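Local atomic coordinates of hypothetical protein Atu2144 (Agrobacterium tumefaciens, PDB entry 2ODF), a protein that is of unknown function but belongs to the N-formylglutamate amidohydrolase family, and so probably hydrolyses an amide bond in a small N-acylated substrate. Residues 166-172 and 222-227; 179-183 and 247-252. Numbering follows the deposited sequence.

Contact 1: 166-172 and 222-227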
loop_
_atom_site.group_PDB
_atom_site.type_symbol
_atom_site.label_atom_id
_atom_site.label_comp_id
_atom_site.label_asym_id
_atom_site.label_seq_id
_atom_site.Cartn_x
_atom_site.Cartn_y
_atom_site.Cartn_z
ATOM N N GLU A 166 -27.167 -14.805 18.002
ATOM C CA GLU A 166 -28.389 -15.370 17.454
ATOM C C GLU A 166 -28.621 -14.880 16.004
ATOM O O GLU A 166 -29.391 -15.499 15.260
ATOM C CB GLU A 166 -29.585 -15.074 18.374
ATOM C CG GLU A 166 -29.518 -15.841 19.733
ATOM C CD GLU A 166 -30.531 -15.333 20.755
ATOM O OE1 GLU A 166 -31.658 -14.942 20.364
ATOM O OE2 GLU A 166 -30.194 -15.302 21.959
ATOM N N VAL A 167 -27.928 -13.809 15.590
ATOM C CA VAL A 167 -28.012 -13.341 14.187
ATOM C C VAL A 167 -27.433 -14.405 13.271
ATOM O O VAL A 167 -26.399 -15.029 13.584
ATOM C CB VAL A 167 -27.347 -11.948 13.926
ATOM C CG1 VAL A 167 -25.838 -11.929 14.329
ATOM C CG2 VAL A 167 -27.543 -11.520 12.477
ATOM N N GLU A 168 -28.139 -14.652 12.163
ATOM C CA GLU A 168 -27.779 -15.732 11.259
ATOM C C GLU A 168 -27.214 -15.178 9.954
ATOM O O GLU A 168 -26.208 -15.653 9.469
ATOM C CB GLU A 168 -28.968 -16.669 11.018
ATOM C CG GLU A 168 -29.208 -17.558 12.211
ATOM C CD GLU A 168 -30.497 -18.404 12.101
ATOM O OE1 GLU A 168 -31.505 -17.891 11.604
ATOM O OE2 GLU A 168 -30.469 -19.581 12.547
ATOM N N ILE A 169 -27.880 -14.156 9.436
ATOM C CA ILE A 169 -27.451 -13.423 8.269
ATOM C C ILE A 169 -27.416 -11.951 8.660
ATOM O O ILE A 169 -28.437 -11.384 9.048
ATOM C CB ILE A 169 -28.429 -13.589 7.085
ATOM C CG1 ILE A 169 -28.609 -15.047 6.710
ATOM C CG2 ILE A 169 -27.961 -12.766 5.837
ATOM C CD1 ILE A 169 -27.462 -15.667 5.927
ATOM N N GLY A 170 -26.242 -11.322 8.509
ATOM C CA GLY A 170 -26.133 -9.879 8.561
ATOM C C GLY A 170 -26.107 -9.253 7.176
ATOM O O GLY A 170 -25.424 -9.750 6.264
ATOM N N ILE A 171 -26.870 -8.174 7.031
ATOM C CA ILE A 171 -26.941 -7.375 5.814
ATOM C C ILE A 171 -26.198 -6.070 6.152
ATOM O O ILE A 171 -26.708 -5.195 6.850
ATOM C CB ILE A 171 -28.411 -7.121 5.353
ATOM C CG1 ILE A 171 -29.145 -8.449 5.147
ATOM C CG2 ILE A 171 -28.449 -6.214 4.082
ATOM C CD1 ILE A 171 -28.578 -9.339 4.027
ATOM N N LEU A 172 -24.973 -5.959 5.666
ATOM C CA LEU A 172 -24.097 -4.851 6.048
ATOM C C LEU A 172 -23.991 -3.806 4.939
ATOM O O LEU A 172 -24.020 -4.120 3.739
ATOM C CB LEU A 172 -22.722 -5.369 6.437
ATOM C CG LEU A 172 -22.575 -5.864 7.880
ATOM C CD1 LEU A 172 -23.580 -6.945 8.215
ATOM C CD2 LEU A 172 -21.182 -6.375 8.061
ATOM N N VAL A 222 -23.608 -4.415 -1.164
ATOM C CA VAL A 222 -23.933 -4.945 0.142
ATOM C C VAL A 222 -22.815 -5.879 0.580
ATOM O O VAL A 222 -22.103 -6.468 -0.219
ATOM C CB VAL A 222 -25.306 -5.711 0.119
ATOM C CG1 VAL A 222 -25.164 -7.071 -0.666
ATOM C CG2 VAL A 222 -25.827 -5.956 1.516
ATOM N N MET A 223 -22.694 -6.032 1.879
ATOM C CA MET A 223 -21.791 -7.002 2.459
ATOM C C MET A 223 -22.659 -7.983 3.212
ATOM O O MET A 223 -23.500 -7.585 4.000
ATOM C CB MET A 223 -20.819 -6.257 3.380
ATOM C CG MET A 223 -19.950 -7.084 4.311
ATOM S SD MET A 223 -18.684 -6.119 5.206
ATOM C CE MET A 223 -18.187 -7.388 6.275
ATOM N N ILE A 224 -22.480 -9.264 2.914
ATOM C CA ILE A 224 -23.275 -10.319 3.485
ATOM C C ILE A 224 -22.419 -11.120 4.480
ATOM O O ILE A 224 -21.364 -11.643 4.131
ATOM C CB ILE A 224 -23.852 -11.282 2.365
ATOM C CG1 ILE A 224 -24.774 -10.532 1.433
ATOM C CG2 ILE A 224 -24.628 -12.426 2.973
ATOM C CD1 ILE A 224 -25.129 -11.279 0.239
ATOM N N GLU A 225 -22.915 -11.217 5.700
ATOM C CA GLU A 225 -22.325 -12.006 6.765
ATOM C C GLU A 225 -23.213 -13.231 7.029
ATOM O O GLU A 225 -24.418 -13.089 7.201
ATOM C CB GLU A 225 -22.263 -11.158 8.031
ATOM C CG GLU A 225 -21.082 -10.241 8.114
ATOM C CD GLU A 225 -19.815 -10.919 8.518
ATOM O OE1 GLU A 225 -19.698 -12.148 8.416
ATOM O OE2 GLU A 225 -18.894 -10.198 8.917
ATOM N N ILE A 226 -22.607 -14.413 7.064
ATOM C CA ILE A 226 -23.302 -15.666 7.327
ATOM C C ILE A 226 -22.669 -16.331 8.533
ATOM O O ILE A 226 -21.452 -16.558 8.557
ATOM C CB ILE A 226 -23.173 -16.593 6.126
ATOM C CG1 ILE A 226 -23.620 -15.887 4.844
ATOM C CG2 ILE A 226 -23.931 -17.910 6.349
ATOM C CD1 ILE A 226 -23.094 -16.567 3.606
ATOM N N ARG A 227 -23.461 -16.694 9.540
ATOM C CA ARG A 227 -22.892 -17.373 10.704
ATOM C C ARG A 227 -22.326 -18.729 10.257
ATOM O O ARG A 227 -23.002 -19.493 9.561
ATOM C CB ARG A 227 -23.930 -17.503 11.821
ATOM C CG ARG A 227 -23.328 -17.676 13.202
ATOM C CD ARG A 227 -24.412 -17.830 14.262
ATOM N NE ARG A 227 -25.178 -19.065 14.046
ATOM C CZ ARG A 227 -26.436 -19.281 14.439
ATOM N NH1 ARG A 227 -27.128 -18.366 15.091
ATOM N NH2 ARG A 227 -26.999 -20.446 14.163
HETATM O O HOH W 1 -29.854 -19.821 15.246
#
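Leu-172 and Arg-227, at opposite ends of this antiparallel strand pair (164° between the strand directions), lose the most area to it. Leu-172 forms a hydrogen-bonded pair with Met-223: Leu-172 N reaches Met-223 O at 2.8 Å and Met-223 N returns to Leu-172 O at 3.0 Å, while Leu-172 CD2 lies 3.6 Å from Met-223 CE. Between the two ends, Gly-170 N donates to Glu-225 O (2.9 Å) and Glu-225 N to Gly-170 O (3.0 Å). Arg-227 N donates to Glu-168 O (2.9 Å), and its guanidinium lies with one face over Glu-168 CG. The Glu-168 OE2 to Arg-227 NH2 salt bridge is long, 3.9 Å and out of plane; a water joins OE2 to Arg-227 NH1, whereas Asp-229 pairs with Arg-227 NE and Thr-193 N with Glu-168 OE1. Ile-169 and Ile-171 both point to the sheet face away from Leu-172, Met-223 and Glu-225. Alternating hydrogen-bonded and non-hydrogen-bonded pairs mark antiparallel neighbours, here joining 169-172 to 220-227 within the central mixed sheet.

Contact 2: 179-183 and 247-252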
loop_
_atom_site.group_PDB
_atom_site.type_symbol
_atom_site.label_atom_id
_atom_site.label_comp_id
_atom_site.label_asym_id
_atom_site.label_seq_id
_atom_site.Cartn_x
_atom_site.Cartn_y
_atom_site.Cartn_z
ATOM N N LEU A 179 -29.471 -1.268 -1.605
ATOM C CA LEU A 179 -29.601 -2.728 -1.715
ATOM C C LEU A 179 -29.905 -3.366 -0.373
ATOM O O LEU A 179 -30.752 -4.250 -0.280
ATOM C CB LEU A 179 -28.363 -3.362 -2.343
ATOM C CG LEU A 179 -28.408 -4.887 -2.596
ATOM C CD1 LEU A 179 -29.689 -5.359 -3.277
ATOM C CD2 LEU A 179 -27.156 -5.319 -3.414
ATOM N N ALA A 180 -29.228 -2.915 0.676
ATOM C CA ALA A 180 -29.430 -3.462 2.002
ATOM C C ALA A 180 -30.895 -3.327 2.423
ATOM O O ALA A 180 -31.489 -4.272 2.932
ATOM C CB ALA A 180 -28.513 -2.751 3.036
ATOM N N ASP A 181 -31.441 -2.123 2.256
ATOM C CA ASP A 181 -32.833 -1.832 2.604
ATOM C C ASP A 181 -33.780 -2.772 1.876
ATOM O O ASP A 181 -34.712 -3.294 2.475
ATOM C CB ASP A 181 -33.207 -0.387 2.231
ATOM C CG ASP A 181 -32.569 0.666 3.138
ATOM O OD1 ASP A 181 -32.066 0.320 4.228
ATOM O OD2 ASP A 181 -32.556 1.872 2.750
ATOM N N ALA A 182 -33.560 -2.952 0.576
ATOM C CA ALA A 182 -34.363 -3.841 -0.242
ATOM C C ALA A 182 -34.284 -5.285 0.277
ATOM O O ALA A 182 -35.303 -5.978 0.346
ATOM C CB ALA A 182 -33.913 -3.782 -1.706
ATOM N N MET A 183 -33.084 -5.746 0.622
ATOM C CA MET A 183 -32.886 -7.111 1.129
ATOM C C MET A 183 -33.477 -7.297 2.536
ATOM O O MET A 183 -34.088 -8.345 2.847
ATOM C CB MET A 183 -31.388 -7.473 1.143
ATOM C CG MET A 183 -30.794 -7.746 -0.230
ATOM S SD MET A 183 -29.010 -8.153 -0.332
ATOM C CE MET A 183 -29.026 -9.882 0.245
ATOM N N LEU A 247 -33.435 -14.004 -2.170
ATOM C CA LEU A 247 -33.501 -12.711 -1.485
ATOM C C LEU A 247 -32.899 -11.542 -2.267
ATOM O O LEU A 247 -33.552 -10.507 -2.469
ATOM C CB LEU A 247 -32.807 -12.803 -0.121
ATOM C CG LEU A 247 -32.918 -11.606 0.837
ATOM C CD1 LEU A 247 -34.372 -11.387 1.243
ATOM C CD2 LEU A 247 -32.037 -11.789 2.090
ATOM N N MET A 248 -31.652 -11.702 -2.710
ATOM C CA MET A 248 -30.989 -10.623 -3.408
ATOM C C MET A 248 -31.529 -10.447 -4.828
ATOM O O MET A 248 -31.677 -9.323 -5.281
ATOM C CB MET A 248 -29.452 -10.765 -3.371
ATOM C CG MET A 248 -28.681 -9.511 -3.936
ATOM S SD MET A 248 -26.885 -9.549 -3.526
ATOM C CE MET A 248 -26.446 -11.133 -4.126
ATOM N N GLY A 249 -31.878 -11.531 -5.520
ATOM C CA GLY A 249 -32.506 -11.405 -6.836
ATOM C C GLY A 249 -33.816 -10.620 -6.801
ATOM O O GLY A 249 -34.029 -9.718 -7.607
ATOM N N LYS A 250 -34.689 -10.960 -5.854
ATOM C CA LYS A 250 -35.942 -10.234 -5.685
ATOM C C LYS A 250 -35.686 -8.790 -5.312
ATOM O O LYS A 250 -36.365 -7.887 -5.824
ATOM C CB LYS A 250 -36.829 -10.902 -4.634
ATOM C CG LYS A 250 -37.436 -12.214 -5.129
ATOM C CD LYS A 250 -38.613 -12.654 -4.258
ATOM C CE LYS A 250 -39.910 -11.942 -4.632
ATOM N NZ LYS A 250 -40.726 -11.662 -3.415
ATOM N N ALA A 251 -34.686 -8.571 -4.447
ATOM C CA ALA A 251 -34.331 -7.234 -3.988
ATOM C C ALA A 251 -33.938 -6.360 -5.162
ATOM O O ALA A 251 -34.383 -5.216 -5.276
ATOM C CB ALA A 251 -33.172 -7.288 -2.966
ATOM N N LEU A 252 -33.092 -6.905 -6.037
ATOM C CA LEU A 252 -32.588 -6.147 -7.175
ATOM C C LEU A 252 -33.720 -5.817 -8.137
ATOM O O LEU A 252 -33.765 -4.721 -8.711
ATOM C CB LEU A 252 -31.476 -6.908 -7.893
ATOM C CG LEU A 252 -30.135 -6.944 -7.130
ATOM C CD1 LEU A 252 -29.229 -7.990 -7.714
ATOM C CD2 LEU A 252 -29.449 -5.594 -7.097
#
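Leu-247 opens the interface from helix 234-256, its CD1 resting 3.5 Å from Met-183 O and its CD2 4.0 Å from Met-183 CE. One residue on, Met-248 sets CB 3.7 Å from Met-183 CE and SD 4.2 Å from Leu-179 CD2, so it touches two residues one helical turn apart; its side chain also touches Val-151 of strand 149-156. The local axes approach to 8.7 Å with 114° between their N-to-C directions, a steep crossing of two helices that pack on the same side of the central sheet in this alpha/beta fold: Leu-179 and Met-183 touch Val-222 of strand 220-227. Ala-251 then forms the closest CA pair, 5.1 Å from CA of Ala-182. Its CB is 3.8 Å from Ala-182 CB, 3.7 Å from Met-183 CG and 4.0 Å from Leu-179 CD1; two methyl side chains face each other here, consistent with the short CA separation. Leu-252 ends the segment with CD2 3.8 Å from Leu-179 CD1, while its side chain reaches Val-149 and Leu-220 on the sheet.

In the fold
The centres of contacts 1 and 2 lie about 13 Å apart, on the same side of the chain's centre, and the two meet directly: Ile-171 CG2 is 3.6 Å from Ala-180 CA, and Val-222 CG1 is 3.8 Å from Leu-179 CD2. Their segments alternate along the chain, 166-172, 179-183, 222-227, 247-252, because each strand of contact 1 is followed by a helix of contact 2. Strand 169-172 leads into helix 178-186, and strand 220-227 into helix 234-256. Neighbouring strands in the seven-stranded mixed sheet thus send their following helices to one face, where Ile-171, Val-222 and Ile-224 meet Met-183, so that the paired strands and the crossing helices pack together on that face.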